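Local coordinates for protein nitrite oxidoreductase subunit B (Kuenenia stuttgartiensis, PDB 7B04) that probably relays electrons through three [4Fe-4S] clusters and one [3Fe-4S] cluster, as the electron-transfer subunit of a nitrite-oxidising complex in an anammox bacterium, at residues A[49-62]-A[222-236]. Numbering follows the deposited sequence.
Sequences WTFNKGQEFMWWNN and KPMYRGLTRVSEKCI. With SF4 (iron/sulfur cluster), chain Y; SF4 (iron/sulfur cluster), chain Z.
Arg226 reaches side-on into the turn at 53-54 and holds the carbonyl O of Lys53 with two nitrogens, NE at 2.9 Å and NH2 at 2.7 Å, both in the carbonyl plane. With CG anti to the backbone N (chi1 -165°), its straight chain carries the guanidinium across to segment 49-62. The Gln55 amide stacks on one guanidinium face, the planes 20° apart, and Thr229 CG2 covers the opposite one. From there Gln55 NE2 donates to Glu233 OE1 at 2.8 Å, while Glu233 OE2 takes Arg226 NH1 in a salt bridge of 3.2 Å; both carboxylate oxygens use their syn lone pairs. Met224 SD makes a Met-aromatic contact at the edge of Trp60, with Lys234 O over one ring face and Thr50 CG2 centred over the other. Met224 SD also lies 3.5 Å from Met58 CG, and Phe57 points its CZ edge at Tyr225 O. Ile236 CD1 makes a CH-pi contact over the six-membered ring of Trp49, 3.6 Å from its centroid. At the far end Lys222 NZ donates to Trp60 O at 2.9 Å, from above the carbonyl plane.

Further out, the hairpin 224-233 of the ferredoxin-type 4Fe-4S dicluster domain pairs Met224 with Glu233 and places Arg226 diagonally across from Glu233, within reach of the salt bridge; Leu215 O of subunit C also accepts from Arg226 NH1. A methionine in place of Arg226 would probably leave Lys53 O without its two donors and the buried Glu233 carboxylate without its countercharge. The contact lies between two [4Fe-4S] clusters: Trp49, Trp60, Ile236 and the iron ligand Cys235 line one, Lys222, Pro223 and Lys234 the other. A charge-paired, flat-held guanidinium thus adjoins buried tryptophans against a cluster, probably an electron-transfer site.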
loop_
_atom_site.group_PDB
_atom_site.type_symbol
_atom_site.label_atom_id
_atom_site.label_comp_id
_atom_site.label_asym_id
_atom_site.label_seq_id
_atom_site.Cartn_x
_atom_site.Cartn_y
_atom_site.Cartn_z
ATOM N N TRP A 49 14.640 -12.267 -2.083
ATOM C CA TRP A 49 16.032 -12.368 -1.666
ATOM C C TRP A 49 16.271 -12.096 -0.190
ATOM O O TRP A 49 17.170 -12.708 0.392
ATOM C CB TRP A 49 16.903 -11.395 -2.477
ATOM C CG TRP A 49 16.774 -11.531 -3.960
ATOM C CD1 TRP A 49 16.231 -10.624 -4.820
ATOM C CD2 TRP A 49 17.214 -12.633 -4.761
ATOM N NE1 TRP A 49 16.298 -11.096 -6.109
ATOM C CE2 TRP A 49 16.898 -12.328 -6.100
ATOM C CE3 TRP A 49 17.840 -13.850 -4.477
ATOM C CZ2 TRP A 49 17.185 -13.194 -7.151
ATOM C CZ3 TRP A 49 18.125 -14.709 -5.523
ATOM C CH2 TRP A 49 17.798 -14.377 -6.843
ATOM N N THR A 50 15.509 -11.201 0.433
ATOM C CA THR A 50 15.767 -10.768 1.801
ATOM C C THR A 50 14.599 -11.101 2.724
ATOM O O THR A 50 14.252 -10.325 3.617
ATOM C CB THR A 50 16.066 -9.272 1.849
ATOM O OG1 THR A 50 14.837 -8.540 1.917
ATOM C CG2 THR A 50 16.833 -8.836 0.608
ATOM N N PHE A 51 13.998 -12.274 2.541
ATOM C CA PHE A 51 12.767 -12.632 3.233
ATOM C C PHE A 51 12.996 -13.520 4.449
ATOM O O PHE A 51 12.027 -13.861 5.137
ATOM C CB PHE A 51 11.794 -13.317 2.265
ATOM C CG PHE A 51 12.234 -14.682 1.814
ATOM C CD1 PHE A 51 13.102 -14.829 0.744
ATOM C CD2 PHE A 51 11.764 -15.820 2.451
ATOM C CE1 PHE A 51 13.503 -16.083 0.326
ATOM C CE2 PHE A 51 12.163 -17.076 2.039
ATOM C CZ PHE A 51 13.033 -17.209 0.973
ATOM N N ASN A 52 14.237 -13.899 4.735
ATOM C CA ASN A 52 14.534 -14.936 5.708
ATOM C C ASN A 52 15.220 -14.341 6.940
ATOM O O ASN A 52 15.332 -13.118 7.090
ATOM C CB ASN A 52 15.381 -16.031 5.057
ATOM C CG ASN A 52 15.065 -17.410 5.598
ATOM O OD1 ASN A 52 14.406 -17.551 6.629
ATOM N ND2 ASN A 52 15.527 -18.438 4.898
ATOM N N LYS A 53 15.672 -15.224 7.829
ATOM C CA LYS A 53 16.238 -14.809 9.106
ATOM C C LYS A 53 17.507 -13.987 8.916
ATOM O O LYS A 53 18.309 -14.245 8.015
ATOM C CB LYS A 53 16.541 -16.036 9.970
ATOM C CG LYS A 53 15.317 -16.850 10.355
ATOM C CD LYS A 53 15.671 -17.924 11.370
ATOM C CE LYS A 53 16.533 -19.010 10.746
ATOM N NZ LYS A 53 16.824 -20.112 11.705
ATOM N N GLY A 54 17.684 -12.990 9.784
ATOM C CA GLY A 54 18.827 -12.103 9.735
ATOM C C GLY A 54 18.714 -10.930 8.788
ATOM O O GLY A 54 19.536 -10.010 8.873
ATOM N N GLN A 55 17.729 -10.923 7.890
ATOM C CA GLN A 55 17.552 -9.855 6.912
ATOM C C GLN A 55 16.247 -9.102 7.134
ATOM O O GLN A 55 15.692 -8.521 6.198
ATOM C CB GLN A 55 17.609 -10.414 5.493
ATOM C CG GLN A 55 18.430 -11.670 5.394
ATOM C CD GLN A 55 18.198 -12.435 4.113
ATOM O OE1 GLN A 55 17.216 -13.162 3.979
ATOM N NE2 GLN A 55 19.112 -12.284 3.162
ATOM N N GLU A 56 15.759 -9.089 8.374
ATOM C CA GLU A 56 14.455 -8.499 8.656
ATOM C C GLU A 56 14.461 -6.996 8.416
ATOM O O GLU A 56 13.430 -6.425 8.039
ATOM C CB GLU A 56 14.039 -8.822 10.091
ATOM C CG GLU A 56 13.898 -10.314 10.373
ATOM C CD GLU A 56 15.205 -10.960 10.803
ATOM O OE1 GLU A 56 16.230 -10.248 10.866
ATOM O OE2 GLU A 56 15.207 -12.179 11.074
ATOM N N PHE A 57 15.600 -6.341 8.630
ATOM C CA PHE A 57 15.732 -4.910 8.409
ATOM C C PHE A 57 16.197 -4.572 7.000
ATOM O O PHE A 57 16.257 -3.388 6.651
ATOM C CB PHE A 57 16.726 -4.312 9.410
ATOM C CG PHE A 57 18.165 -4.604 9.077
ATOM C CD1 PHE A 57 18.731 -5.825 9.407
ATOM C CD2 PHE A 57 18.950 -3.663 8.426
ATOM C CE1 PHE A 57 20.050 -6.101 9.098
ATOM C CE2 PHE A 57 20.269 -3.934 8.114
ATOM C CZ PHE A 57 20.820 -5.154 8.452
ATOM N N MET A 58 16.522 -5.573 6.187
ATOM C CA MET A 58 17.161 -5.348 4.897
ATOM C C MET A 58 16.102 -5.097 3.829
ATOM O O MET A 58 15.217 -5.933 3.615
ATOM C CB MET A 58 18.041 -6.540 4.521
ATOM C CG MET A 58 19.389 -6.543 5.228
ATOM S SD MET A 58 20.255 -8.122 5.176
ATOM C CE MET A 58 20.388 -8.386 3.413
ATOM N N TRP A 59 16.197 -3.944 3.167
ATOM C CA TRP A 59 15.327 -3.571 2.052
ATOM C C TRP A 59 16.236 -3.075 0.931
ATOM O O TRP A 59 16.517 -1.875 0.845
ATOM C CB TRP A 59 14.306 -2.513 2.476
ATOM C CG TRP A 59 13.448 -2.933 3.631
ATOM C CD1 TRP A 59 13.691 -2.712 4.955
ATOM C CD2 TRP A 59 12.208 -3.649 3.565
ATOM N NE1 TRP A 59 12.681 -3.248 5.717
ATOM C CE2 TRP A 59 11.758 -3.828 4.888
ATOM C CE3 TRP A 59 11.436 -4.157 2.516
ATOM C CZ2 TRP A 59 10.571 -4.493 5.190
ATOM C CZ3 TRP A 59 10.256 -4.813 2.817
ATOM C CH2 TRP A 59 9.838 -4.978 4.143
ATOM N N TRP A 60 16.722 -3.993 0.102
ATOM C CA TRP A 60 17.655 -3.611 -0.974
ATOM C C TRP A 60 16.948 -2.617 -1.877
ATOM O O TRP A 60 17.544 -1.649 -2.234
ATOM C CB TRP A 60 18.149 -4.848 -1.717
ATOM C CG TRP A 60 18.890 -5.831 -0.865
ATOM C CD1 TRP A 60 19.404 -5.620 0.366
ATOM C CD2 TRP A 60 19.216 -7.185 -1.193
ATOM N NE1 TRP A 60 20.022 -6.734 0.823
ATOM C CE2 TRP A 60 19.911 -7.714 -0.105
ATOM C CE3 TRP A 60 18.982 -8.004 -2.291
ATOM C CZ2 TRP A 60 20.377 -9.017 -0.089
ATOM C CZ3 TRP A 60 19.442 -9.289 -2.281
ATOM C CH2 TRP A 60 20.125 -9.785 -1.192
ATOM N N ASN A 61 15.685 -2.847 -2.187
ATOM C CA ASN A 61 14.946 -1.837 -2.964
ATOM C C ASN A 61 14.054 -1.106 -1.976
ATOM O O ASN A 61 13.397 -1.763 -1.201
ATOM C CB ASN A 61 14.129 -2.424 -4.107
ATOM C CG ASN A 61 13.336 -1.381 -4.858
ATOM O OD1 ASN A 61 13.740 -0.922 -5.907
ATOM N ND2 ASN A 61 12.195 -0.990 -4.336
ATOM N N ASN A 62 14.186 0.211 -1.938
ATOM C CA ASN A 62 13.348 1.082 -1.098
ATOM C C ASN A 62 12.998 2.307 -1.917
ATOM O O ASN A 62 13.808 2.705 -2.692
ATOM C CB ASN A 62 14.021 1.489 0.209
ATOM C CG ASN A 62 14.966 2.655 0.087
ATOM O OD1 ASN A 62 16.011 2.533 -0.509
ATOM N ND2 ASN A 62 14.637 3.777 0.686
ATOM N N LYS A 222 23.694 0.601 0.489
ATOM C CA LYS A 222 23.083 -0.628 0.001
ATOM C C LYS A 222 23.657 -1.898 0.636
ATOM O O LYS A 222 22.885 -2.815 0.943
ATOM C CB LYS A 222 23.191 -0.693 -1.523
ATOM C CG LYS A 222 22.314 0.333 -2.234
ATOM C CD LYS A 222 20.830 0.007 -2.080
ATOM C CE LYS A 222 20.137 0.955 -1.108
ATOM N NZ LYS A 222 18.678 0.675 -0.993
ATOM N N PRO A 223 24.975 -2.022 0.838
ATOM C CA PRO A 223 25.486 -3.223 1.517
ATOM C C PRO A 223 25.017 -3.262 2.962
ATOM O O PRO A 223 25.155 -2.285 3.702
ATOM C CB PRO A 223 27.011 -3.075 1.423
ATOM C CG PRO A 223 27.241 -2.081 0.357
ATOM C CD PRO A 223 26.083 -1.147 0.424
ATOM N N MET A 224 24.469 -4.404 3.363
ATOM C CA MET A 224 23.868 -4.556 4.677
ATOM C C MET A 224 24.382 -5.829 5.329
ATOM O O MET A 224 24.502 -6.868 4.675
ATOM C CB MET A 224 22.342 -4.583 4.583
ATOM C CG MET A 224 21.756 -3.357 3.903
ATOM S SD MET A 224 20.013 -3.521 3.483
ATOM C CE MET A 224 19.827 -2.189 2.301
ATOM N N TYR A 225 24.677 -5.741 6.623
ATOM C CA TYR A 225 25.252 -6.846 7.377
ATOM C C TYR A 225 24.143 -7.758 7.881
ATOM O O TYR A 225 23.207 -7.304 8.554
ATOM C CB TYR A 225 26.081 -6.311 8.540
ATOM C CG TYR A 225 26.717 -7.361 9.422
ATOM C CD1 TYR A 225 27.710 -8.202 8.934
ATOM C CD2 TYR A 225 26.347 -7.491 10.753
ATOM C CE1 TYR A 225 28.308 -9.149 9.747
ATOM C CE2 TYR A 225 26.936 -8.436 11.571
ATOM C CZ TYR A 225 27.915 -9.264 11.064
ATOM O OH TYR A 225 28.501 -10.205 11.880
ATOM N N ARG A 226 24.253 -9.039 7.551
ATOM C CA ARG A 226 23.276 -10.039 7.957
ATOM C C ARG A 226 23.693 -10.652 9.284
ATOM O O ARG A 226 24.698 -11.370 9.353
ATOM C CB ARG A 226 23.123 -11.123 6.896
ATOM C CG ARG A 226 21.884 -11.971 7.094
ATOM C CD ARG A 226 21.622 -12.903 5.931
ATOM N NE ARG A 226 20.594 -13.872 6.284
ATOM C CZ ARG A 226 20.330 -14.974 5.592
ATOM N NH1 ARG A 226 21.026 -15.274 4.499
ATOM N NH2 ARG A 226 19.366 -15.786 5.998
ATOM N N GLY A 227 22.978 -10.282 10.344
ATOM C CA GLY A 227 23.273 -10.825 11.663
ATOM C C GLY A 227 23.411 -12.336 11.710
ATOM O O GLY A 227 24.300 -12.863 12.381
ATOM N N LEU A 228 22.551 -13.053 10.985
ATOM C CA LEU A 228 22.565 -14.517 11.045
ATOM C C LEU A 228 23.836 -15.119 10.446
ATOM O O LEU A 228 24.451 -16.013 11.039
ATOM C CB LEU A 228 21.330 -15.086 10.335
ATOM C CG LEU A 228 21.003 -16.546 10.677
ATOM C CD1 LEU A 228 20.181 -16.624 11.957
ATOM C CD2 LEU A 228 20.284 -17.212 9.512
ATOM N N THR A 229 24.238 -14.656 9.266
ATOM C CA THR A 229 25.361 -15.248 8.547
ATOM C C THR A 229 26.698 -14.610 8.896
ATOM O O THR A 229 27.737 -15.091 8.427
ATOM C CB THR A 229 25.125 -15.152 7.035
ATOM O OG1 THR A 229 24.857 -13.791 6.673
ATOM C CG2 THR A 229 23.943 -16.022 6.630
ATOM N N ARG A 230 26.694 -13.558 9.713
ATOM C CA ARG A 230 27.891 -12.823 10.111
ATOM C C ARG A 230 28.674 -12.292 8.915
ATOM O O ARG A 230 29.890 -12.096 9.004
ATOM C CB ARG A 230 28.803 -13.683 10.994
ATOM C CG ARG A 230 28.435 -13.691 12.470
ATOM C CD ARG A 230 27.215 -14.555 12.739
ATOM N NE ARG A 230 27.024 -14.811 14.163
ATOM C CZ ARG A 230 25.961 -15.420 14.677
ATOM N NH1 ARG A 230 24.983 -15.833 13.883
ATOM N NH2 ARG A 230 25.871 -15.611 15.985
ATOM N N VAL A 231 27.993 -12.044 7.792
ATOM C CA VAL A 231 28.596 -11.465 6.598
ATOM C C VAL A 231 27.588 -10.493 5.994
ATOM O O VAL A 231 26.398 -10.516 6.315
ATOM C CB VAL A 231 29.030 -12.512 5.542
ATOM C CG1 VAL A 231 29.896 -13.605 6.162
ATOM C CG2 VAL A 231 27.823 -13.101 4.838
ATOM N N SER A 232 28.081 -9.637 5.105
ATOM C CA SER A 232 27.244 -8.629 4.469
ATOM C C SER A 232 26.715 -9.111 3.125
ATOM O O SER A 232 27.326 -9.946 2.452
ATOM C CB SER A 232 28.021 -7.327 4.274
ATOM O OG SER A 232 28.434 -6.784 5.515
ATOM N N GLU A 233 25.559 -8.574 2.744
ATOM C CA GLU A 233 24.894 -8.892 1.491
ATOM C C GLU A 233 24.477 -7.595 0.814
ATOM O O GLU A 233 24.454 -6.527 1.432
ATOM C CB GLU A 233 23.670 -9.792 1.711
ATOM C CG GLU A 233 23.985 -11.168 2.269
ATOM C CD GLU A 233 22.734 -11.937 2.651
ATOM O OE1 GLU A 233 21.643 -11.329 2.660
ATOM O OE2 GLU A 233 22.841 -13.148 2.941
ATOM N N LYS A 234 24.145 -7.691 -0.471
ATOM C CA LYS A 234 23.756 -6.516 -1.240
ATOM C C LYS A 234 22.870 -6.952 -2.398
ATOM O O LYS A 234 22.712 -8.143 -2.674
ATOM C CB LYS A 234 24.984 -5.762 -1.756
ATOM C CG LYS A 234 25.726 -6.497 -2.859
ATOM C CD LYS A 234 26.923 -5.706 -3.351
ATOM C CE LYS A 234 26.492 -4.519 -4.188
ATOM N NZ LYS A 234 25.851 -4.944 -5.462
ATOM N N CYS A 235 22.290 -5.960 -3.070
ATOM C CA CYS A 235 21.515 -6.217 -4.276
ATOM C C CYS A 235 22.377 -6.913 -5.322
ATOM O O CYS A 235 23.469 -6.447 -5.660
ATOM C CB CYS A 235 20.950 -4.910 -4.830
ATOM S SG CYS A 235 20.549 -4.945 -6.591
ATOM N N ILE A 236 21.878 -8.041 -5.829
ATOM C CA ILE A 236 22.593 -8.849 -6.807
ATOM C C ILE A 236 22.122 -8.571 -8.230
ATOM O O ILE A 236 22.527 -9.275 -9.161
ATOM C CB ILE A 236 22.451 -10.341 -6.479
ATOM C CG1 ILE A 236 20.990 -10.760 -6.635
ATOM C CG2 ILE A 236 22.935 -10.625 -5.068
ATOM C CD1 ILE A 236 20.774 -12.244 -6.645
HETATM FE FE1 SF4 Y . 16.234 -6.961 -5.425
HETATM FE FE2 SF4 Y . 18.408 -5.691 -6.496
HETATM FE FE3 SF4 Y . 15.898 -5.131 -7.432
HETATM FE FE4 SF4 Y . 17.050 -7.554 -7.969
HETATM S S1 SF4 Y . 17.768 -5.509 -8.676
HETATM S S2 SF4 Y . 14.912 -7.182 -7.270
HETATM S S3 SF4 Y . 18.212 -7.917 -6.041
HETATM S S4 SF4 Y . 16.697 -4.731 -5.332
HETATM FE FE1 SF4 Z . 26.967 1.142 -3.129
HETATM FE FE2 SF4 Z . 27.715 1.484 -5.739
HETATM FE FE3 SF4 Z . 25.991 -0.533 -5.064
HETATM FE FE4 SF4 Z . 28.625 -0.677 -4.324
HETATM S S1 SF4 Z . 27.794 -0.683 -6.449
HETATM S S2 SF4 Z . 26.813 -1.130 -3.021
HETATM S S3 SF4 Z . 29.076 1.521 -3.907
HETATM S S4 SF4 Z . 25.616 1.710 -4.878
HETATM O O HOH W 1 20.427 -9.325 12.096
#